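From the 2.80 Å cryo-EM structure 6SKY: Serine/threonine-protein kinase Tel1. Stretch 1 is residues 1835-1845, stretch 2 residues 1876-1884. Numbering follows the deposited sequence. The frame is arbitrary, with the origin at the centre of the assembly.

Stretch 1 1835-1845: AKENLKLLINT
Stretch 2 (1876-1884) AAATRCGMY

Stretch 1 is helical from Lys 1836 through Thr 1845. Stretch 2 ends a helix at Arg 1880, and the two axes run at 131° between their N-to-C directions, 10.0 Å apart at closest approach. The CA register sets Lys 1836 against Cys 1881 (6.5 Å), Leu 1839 against Ala 1877 (7.6 Å) and Ile 1843 against Ala 1878 (7.0 Å), so the start of stretch 1 faces the end of the other helix.

Lys 1836, t at all four chi angles, has its CA-to-CB bond sideways to stretch 2, but its end comes nearer and the chain lies along Cys 1881, with CE 3.9 Å from Cys 1881 O and CG 4.3 Å from Cys 1881 SG. One turn on, Leu 1839 (chi1 t, chi2 p) points toward stretch 2; its CD2 sits 3.9 Å from Cys 1881 SG, 4.2 Å from Ala 1877 CB and 3.8 Å from Arg 1880 NH1, which is hydrogen-bonded elsewhere in the structure.

Lys 1840 (m, t, t, m) brings the polar term: NZ donates to Cys 1881 O at 2.8 Å, a carbonyl at the helix's C-terminal end. There Gly 1882, at phi/psi 82/22, closes a Schellman motif: Met 1883 N bonds to Ala 1878 O at 3.0 Å, and Gly 1882 N bonds weakly to Thr 1879 O at 3.4 Å. A CB at these angles would jam against Cys 1881 O, so the turn itself calls for glycine.

Ile 1843 (chi1 m, chi2 t) also points toward stretch 2. Its CD1 lies 3.8 Å from Ala 1878 CA and 4.1 Å from Cys 1881 SG, a close approach to backbone beside small alanine side chains. Its CG2 meets Met 1883 CE at 3.9 Å, the methionine (m, t, p) reaching back from beyond the turn. The rule is an apolar i, i+4 pair, Leu 1839 and Ile 1843, flanked by a lysine that bonds the helix end.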

# COMPACT_ATOMS: atom_id res chain seq x y z
N ALA A 1835 -18.67 35.88 -32.95
CA ALA A 1835 -18.02 35.24 -34.08
C ALA A 1835 -17.86 33.74 -33.91
O ALA A 1835 -17.33 33.09 -34.81
CB ALA A 1835 -16.66 35.87 -34.33
N LYS A 1836 -18.29 33.17 -32.79
CA LYS A 1836 -18.07 31.75 -32.55
C LYS A 1836 -18.91 30.89 -33.49
O LYS A 1836 -18.44 29.84 -33.96
CB LYS A 1836 -18.38 31.42 -31.09
CG LYS A 1836 -18.32 29.95 -30.77
CD LYS A 1836 -18.62 29.65 -29.31
CE LYS A 1836 -18.95 28.18 -29.14
NZ LYS A 1836 -19.12 27.76 -27.72
N GLU A 1837 -20.13 31.32 -33.79
CA GLU A 1837 -21.03 30.50 -34.59
C GLU A 1837 -20.67 30.48 -36.06
O GLU A 1837 -21.07 29.55 -36.76
CB GLU A 1837 -22.46 30.99 -34.41
CG GLU A 1837 -23.50 29.95 -34.76
CD GLU A 1837 -23.29 28.65 -34.01
OE1 GLU A 1837 -23.04 28.69 -32.78
OE2 GLU A 1837 -23.37 27.58 -34.65
N ASN A 1838 -19.94 31.48 -36.56
CA ASN A 1838 -19.40 31.42 -37.91
C ASN A 1838 -18.07 30.69 -37.95
O ASN A 1838 -17.72 30.09 -38.97
CB ASN A 1838 -19.21 32.83 -38.47
CG ASN A 1838 -20.51 33.54 -38.73
OD1 ASN A 1838 -21.54 32.92 -38.93
ND2 ASN A 1838 -20.45 34.86 -38.72
N LEU A 1839 -17.31 30.75 -36.86
CA LEU A 1839 -16.07 30.00 -36.77
C LEU A 1839 -16.34 28.50 -36.79
O LEU A 1839 -15.59 27.74 -37.40
CB LEU A 1839 -15.32 30.41 -35.52
CG LEU A 1839 -13.84 30.07 -35.40
CD1 LEU A 1839 -13.09 30.61 -36.57
CD2 LEU A 1839 -13.32 30.65 -34.12
N LYS A 1840 -17.40 28.06 -36.11
CA LYS A 1840 -17.81 26.67 -36.22
C LYS A 1840 -18.07 26.27 -37.66
O LYS A 1840 -17.71 25.17 -38.08
CB LYS A 1840 -19.05 26.41 -35.39
CG LYS A 1840 -18.80 26.18 -33.93
CD LYS A 1840 -20.03 25.58 -33.30
CE LYS A 1840 -19.95 25.60 -31.79
NZ LYS A 1840 -19.04 24.55 -31.27
N LEU A 1841 -18.69 27.15 -38.44
CA LEU A 1841 -19.00 26.83 -39.82
C LEU A 1841 -17.75 26.79 -40.68
O LEU A 1841 -17.65 25.97 -41.60
CB LEU A 1841 -19.99 27.85 -40.37
CG LEU A 1841 -20.52 27.69 -41.78
CD1 LEU A 1841 -21.39 26.47 -41.88
CD2 LEU A 1841 -21.29 28.91 -42.16
N LEU A 1842 -16.77 27.64 -40.38
CA LEU A 1842 -15.49 27.56 -41.08
C LEU A 1842 -14.79 26.24 -40.81
O LEU A 1842 -14.25 25.60 -41.72
CB LEU A 1842 -14.60 28.72 -40.66
CG LEU A 1842 -14.64 29.94 -41.56
CD1 LEU A 1842 -13.65 30.94 -41.05
CD2 LEU A 1842 -14.31 29.52 -42.97
N ILE A 1843 -14.76 25.83 -39.54
CA ILE A 1843 -14.12 24.57 -39.19
C ILE A 1843 -14.83 23.39 -39.85
O ILE A 1843 -14.18 22.47 -40.35
CB ILE A 1843 -14.07 24.42 -37.66
CG1 ILE A 1843 -13.07 25.41 -37.09
CG2 ILE A 1843 -13.72 23.02 -37.28
CD1 ILE A 1843 -13.39 25.82 -35.70
N ASN A 1844 -16.16 23.42 -39.87
CA ASN A 1844 -16.89 22.34 -40.53
C ASN A 1844 -16.67 22.33 -42.03
O ASN A 1844 -16.68 21.27 -42.64
CB ASN A 1844 -18.37 22.45 -40.21
CG ASN A 1844 -18.70 21.87 -38.88
OD1 ASN A 1844 -19.32 22.52 -38.05
ND2 ASN A 1844 -18.29 20.65 -38.65
N THR A 1845 -16.46 23.49 -42.65
CA THR A 1845 -16.13 23.50 -44.07
C THR A 1845 -14.77 22.88 -44.33
O THR A 1845 -14.60 22.12 -45.29
CB THR A 1845 -16.18 24.92 -44.62
OG1 THR A 1845 -17.45 25.49 -44.33
CG2 THR A 1845 -15.98 24.90 -46.10
N ALA A 1876 -6.22 25.58 -32.54
CA ALA A 1876 -6.57 26.54 -31.50
C ALA A 1876 -8.01 27.02 -31.64
O ALA A 1876 -8.75 27.11 -30.66
CB ALA A 1876 -5.60 27.71 -31.53
N ALA A 1877 -8.42 27.33 -32.87
CA ALA A 1877 -9.79 27.78 -33.12
C ALA A 1877 -10.80 26.74 -32.70
O ALA A 1877 -11.80 27.06 -32.06
CB ALA A 1877 -9.96 28.12 -34.59
N ALA A 1878 -10.58 25.48 -33.06
CA ALA A 1878 -11.51 24.42 -32.68
C ALA A 1878 -11.48 24.14 -31.19
O ALA A 1878 -12.46 23.63 -30.66
CB ALA A 1878 -11.20 23.15 -33.46
N THR A 1879 -10.38 24.46 -30.51
CA THR A 1879 -10.38 24.37 -29.06
C THR A 1879 -11.20 25.48 -28.43
O THR A 1879 -11.83 25.27 -27.39
CB THR A 1879 -8.95 24.42 -28.53
OG1 THR A 1879 -8.12 23.58 -29.32
CG2 THR A 1879 -8.91 23.94 -27.11
N ARG A 1880 -11.21 26.67 -29.03
CA ARG A 1880 -12.06 27.74 -28.54
C ARG A 1880 -13.55 27.42 -28.68
O ARG A 1880 -14.35 27.82 -27.83
CB ARG A 1880 -11.74 29.04 -29.27
CG ARG A 1880 -10.91 30.00 -28.46
CD ARG A 1880 -9.78 30.58 -29.28
NE ARG A 1880 -10.21 30.96 -30.62
CZ ARG A 1880 -9.38 31.17 -31.63
NH1 ARG A 1880 -9.85 31.51 -32.82
NH2 ARG A 1880 -8.08 31.02 -31.45
N CYS A 1881 -13.93 26.71 -29.73
CA CYS A 1881 -15.33 26.38 -29.99
C CYS A 1881 -15.81 25.14 -29.26
O CYS A 1881 -16.98 24.79 -29.38
CB CYS A 1881 -15.54 26.19 -31.49
SG CYS A 1881 -15.14 27.63 -32.48
N GLY A 1882 -14.94 24.46 -28.52
CA GLY A 1882 -15.35 23.29 -27.78
C GLY A 1882 -15.42 22.01 -28.56
O GLY A 1882 -16.12 21.08 -28.15
N MET A 1883 -14.72 21.92 -29.69
CA MET A 1883 -14.69 20.72 -30.52
C MET A 1883 -13.32 20.08 -30.31
O MET A 1883 -12.38 20.37 -31.04
CB MET A 1883 -14.92 21.07 -31.98
CG MET A 1883 -16.11 21.94 -32.24
SD MET A 1883 -16.01 22.84 -33.79
CE MET A 1883 -16.46 21.58 -34.97
N TYR A 1884 -13.21 19.21 -29.32
CA TYR A 1884 -11.90 18.74 -28.90
C TYR A 1884 -11.37 17.57 -29.72
O TYR A 1884 -10.15 17.46 -29.88
CB TYR A 1884 -11.95 18.37 -27.42
CG TYR A 1884 -12.22 19.56 -26.55
CD1 TYR A 1884 -11.33 20.60 -26.49
CD2 TYR A 1884 -13.38 19.65 -25.82
CE1 TYR A 1884 -11.57 21.69 -25.72
CE2 TYR A 1884 -13.64 20.74 -25.04
CZ TYR A 1884 -12.73 21.76 -24.99
OH TYR A 1884 -12.98 22.85 -24.21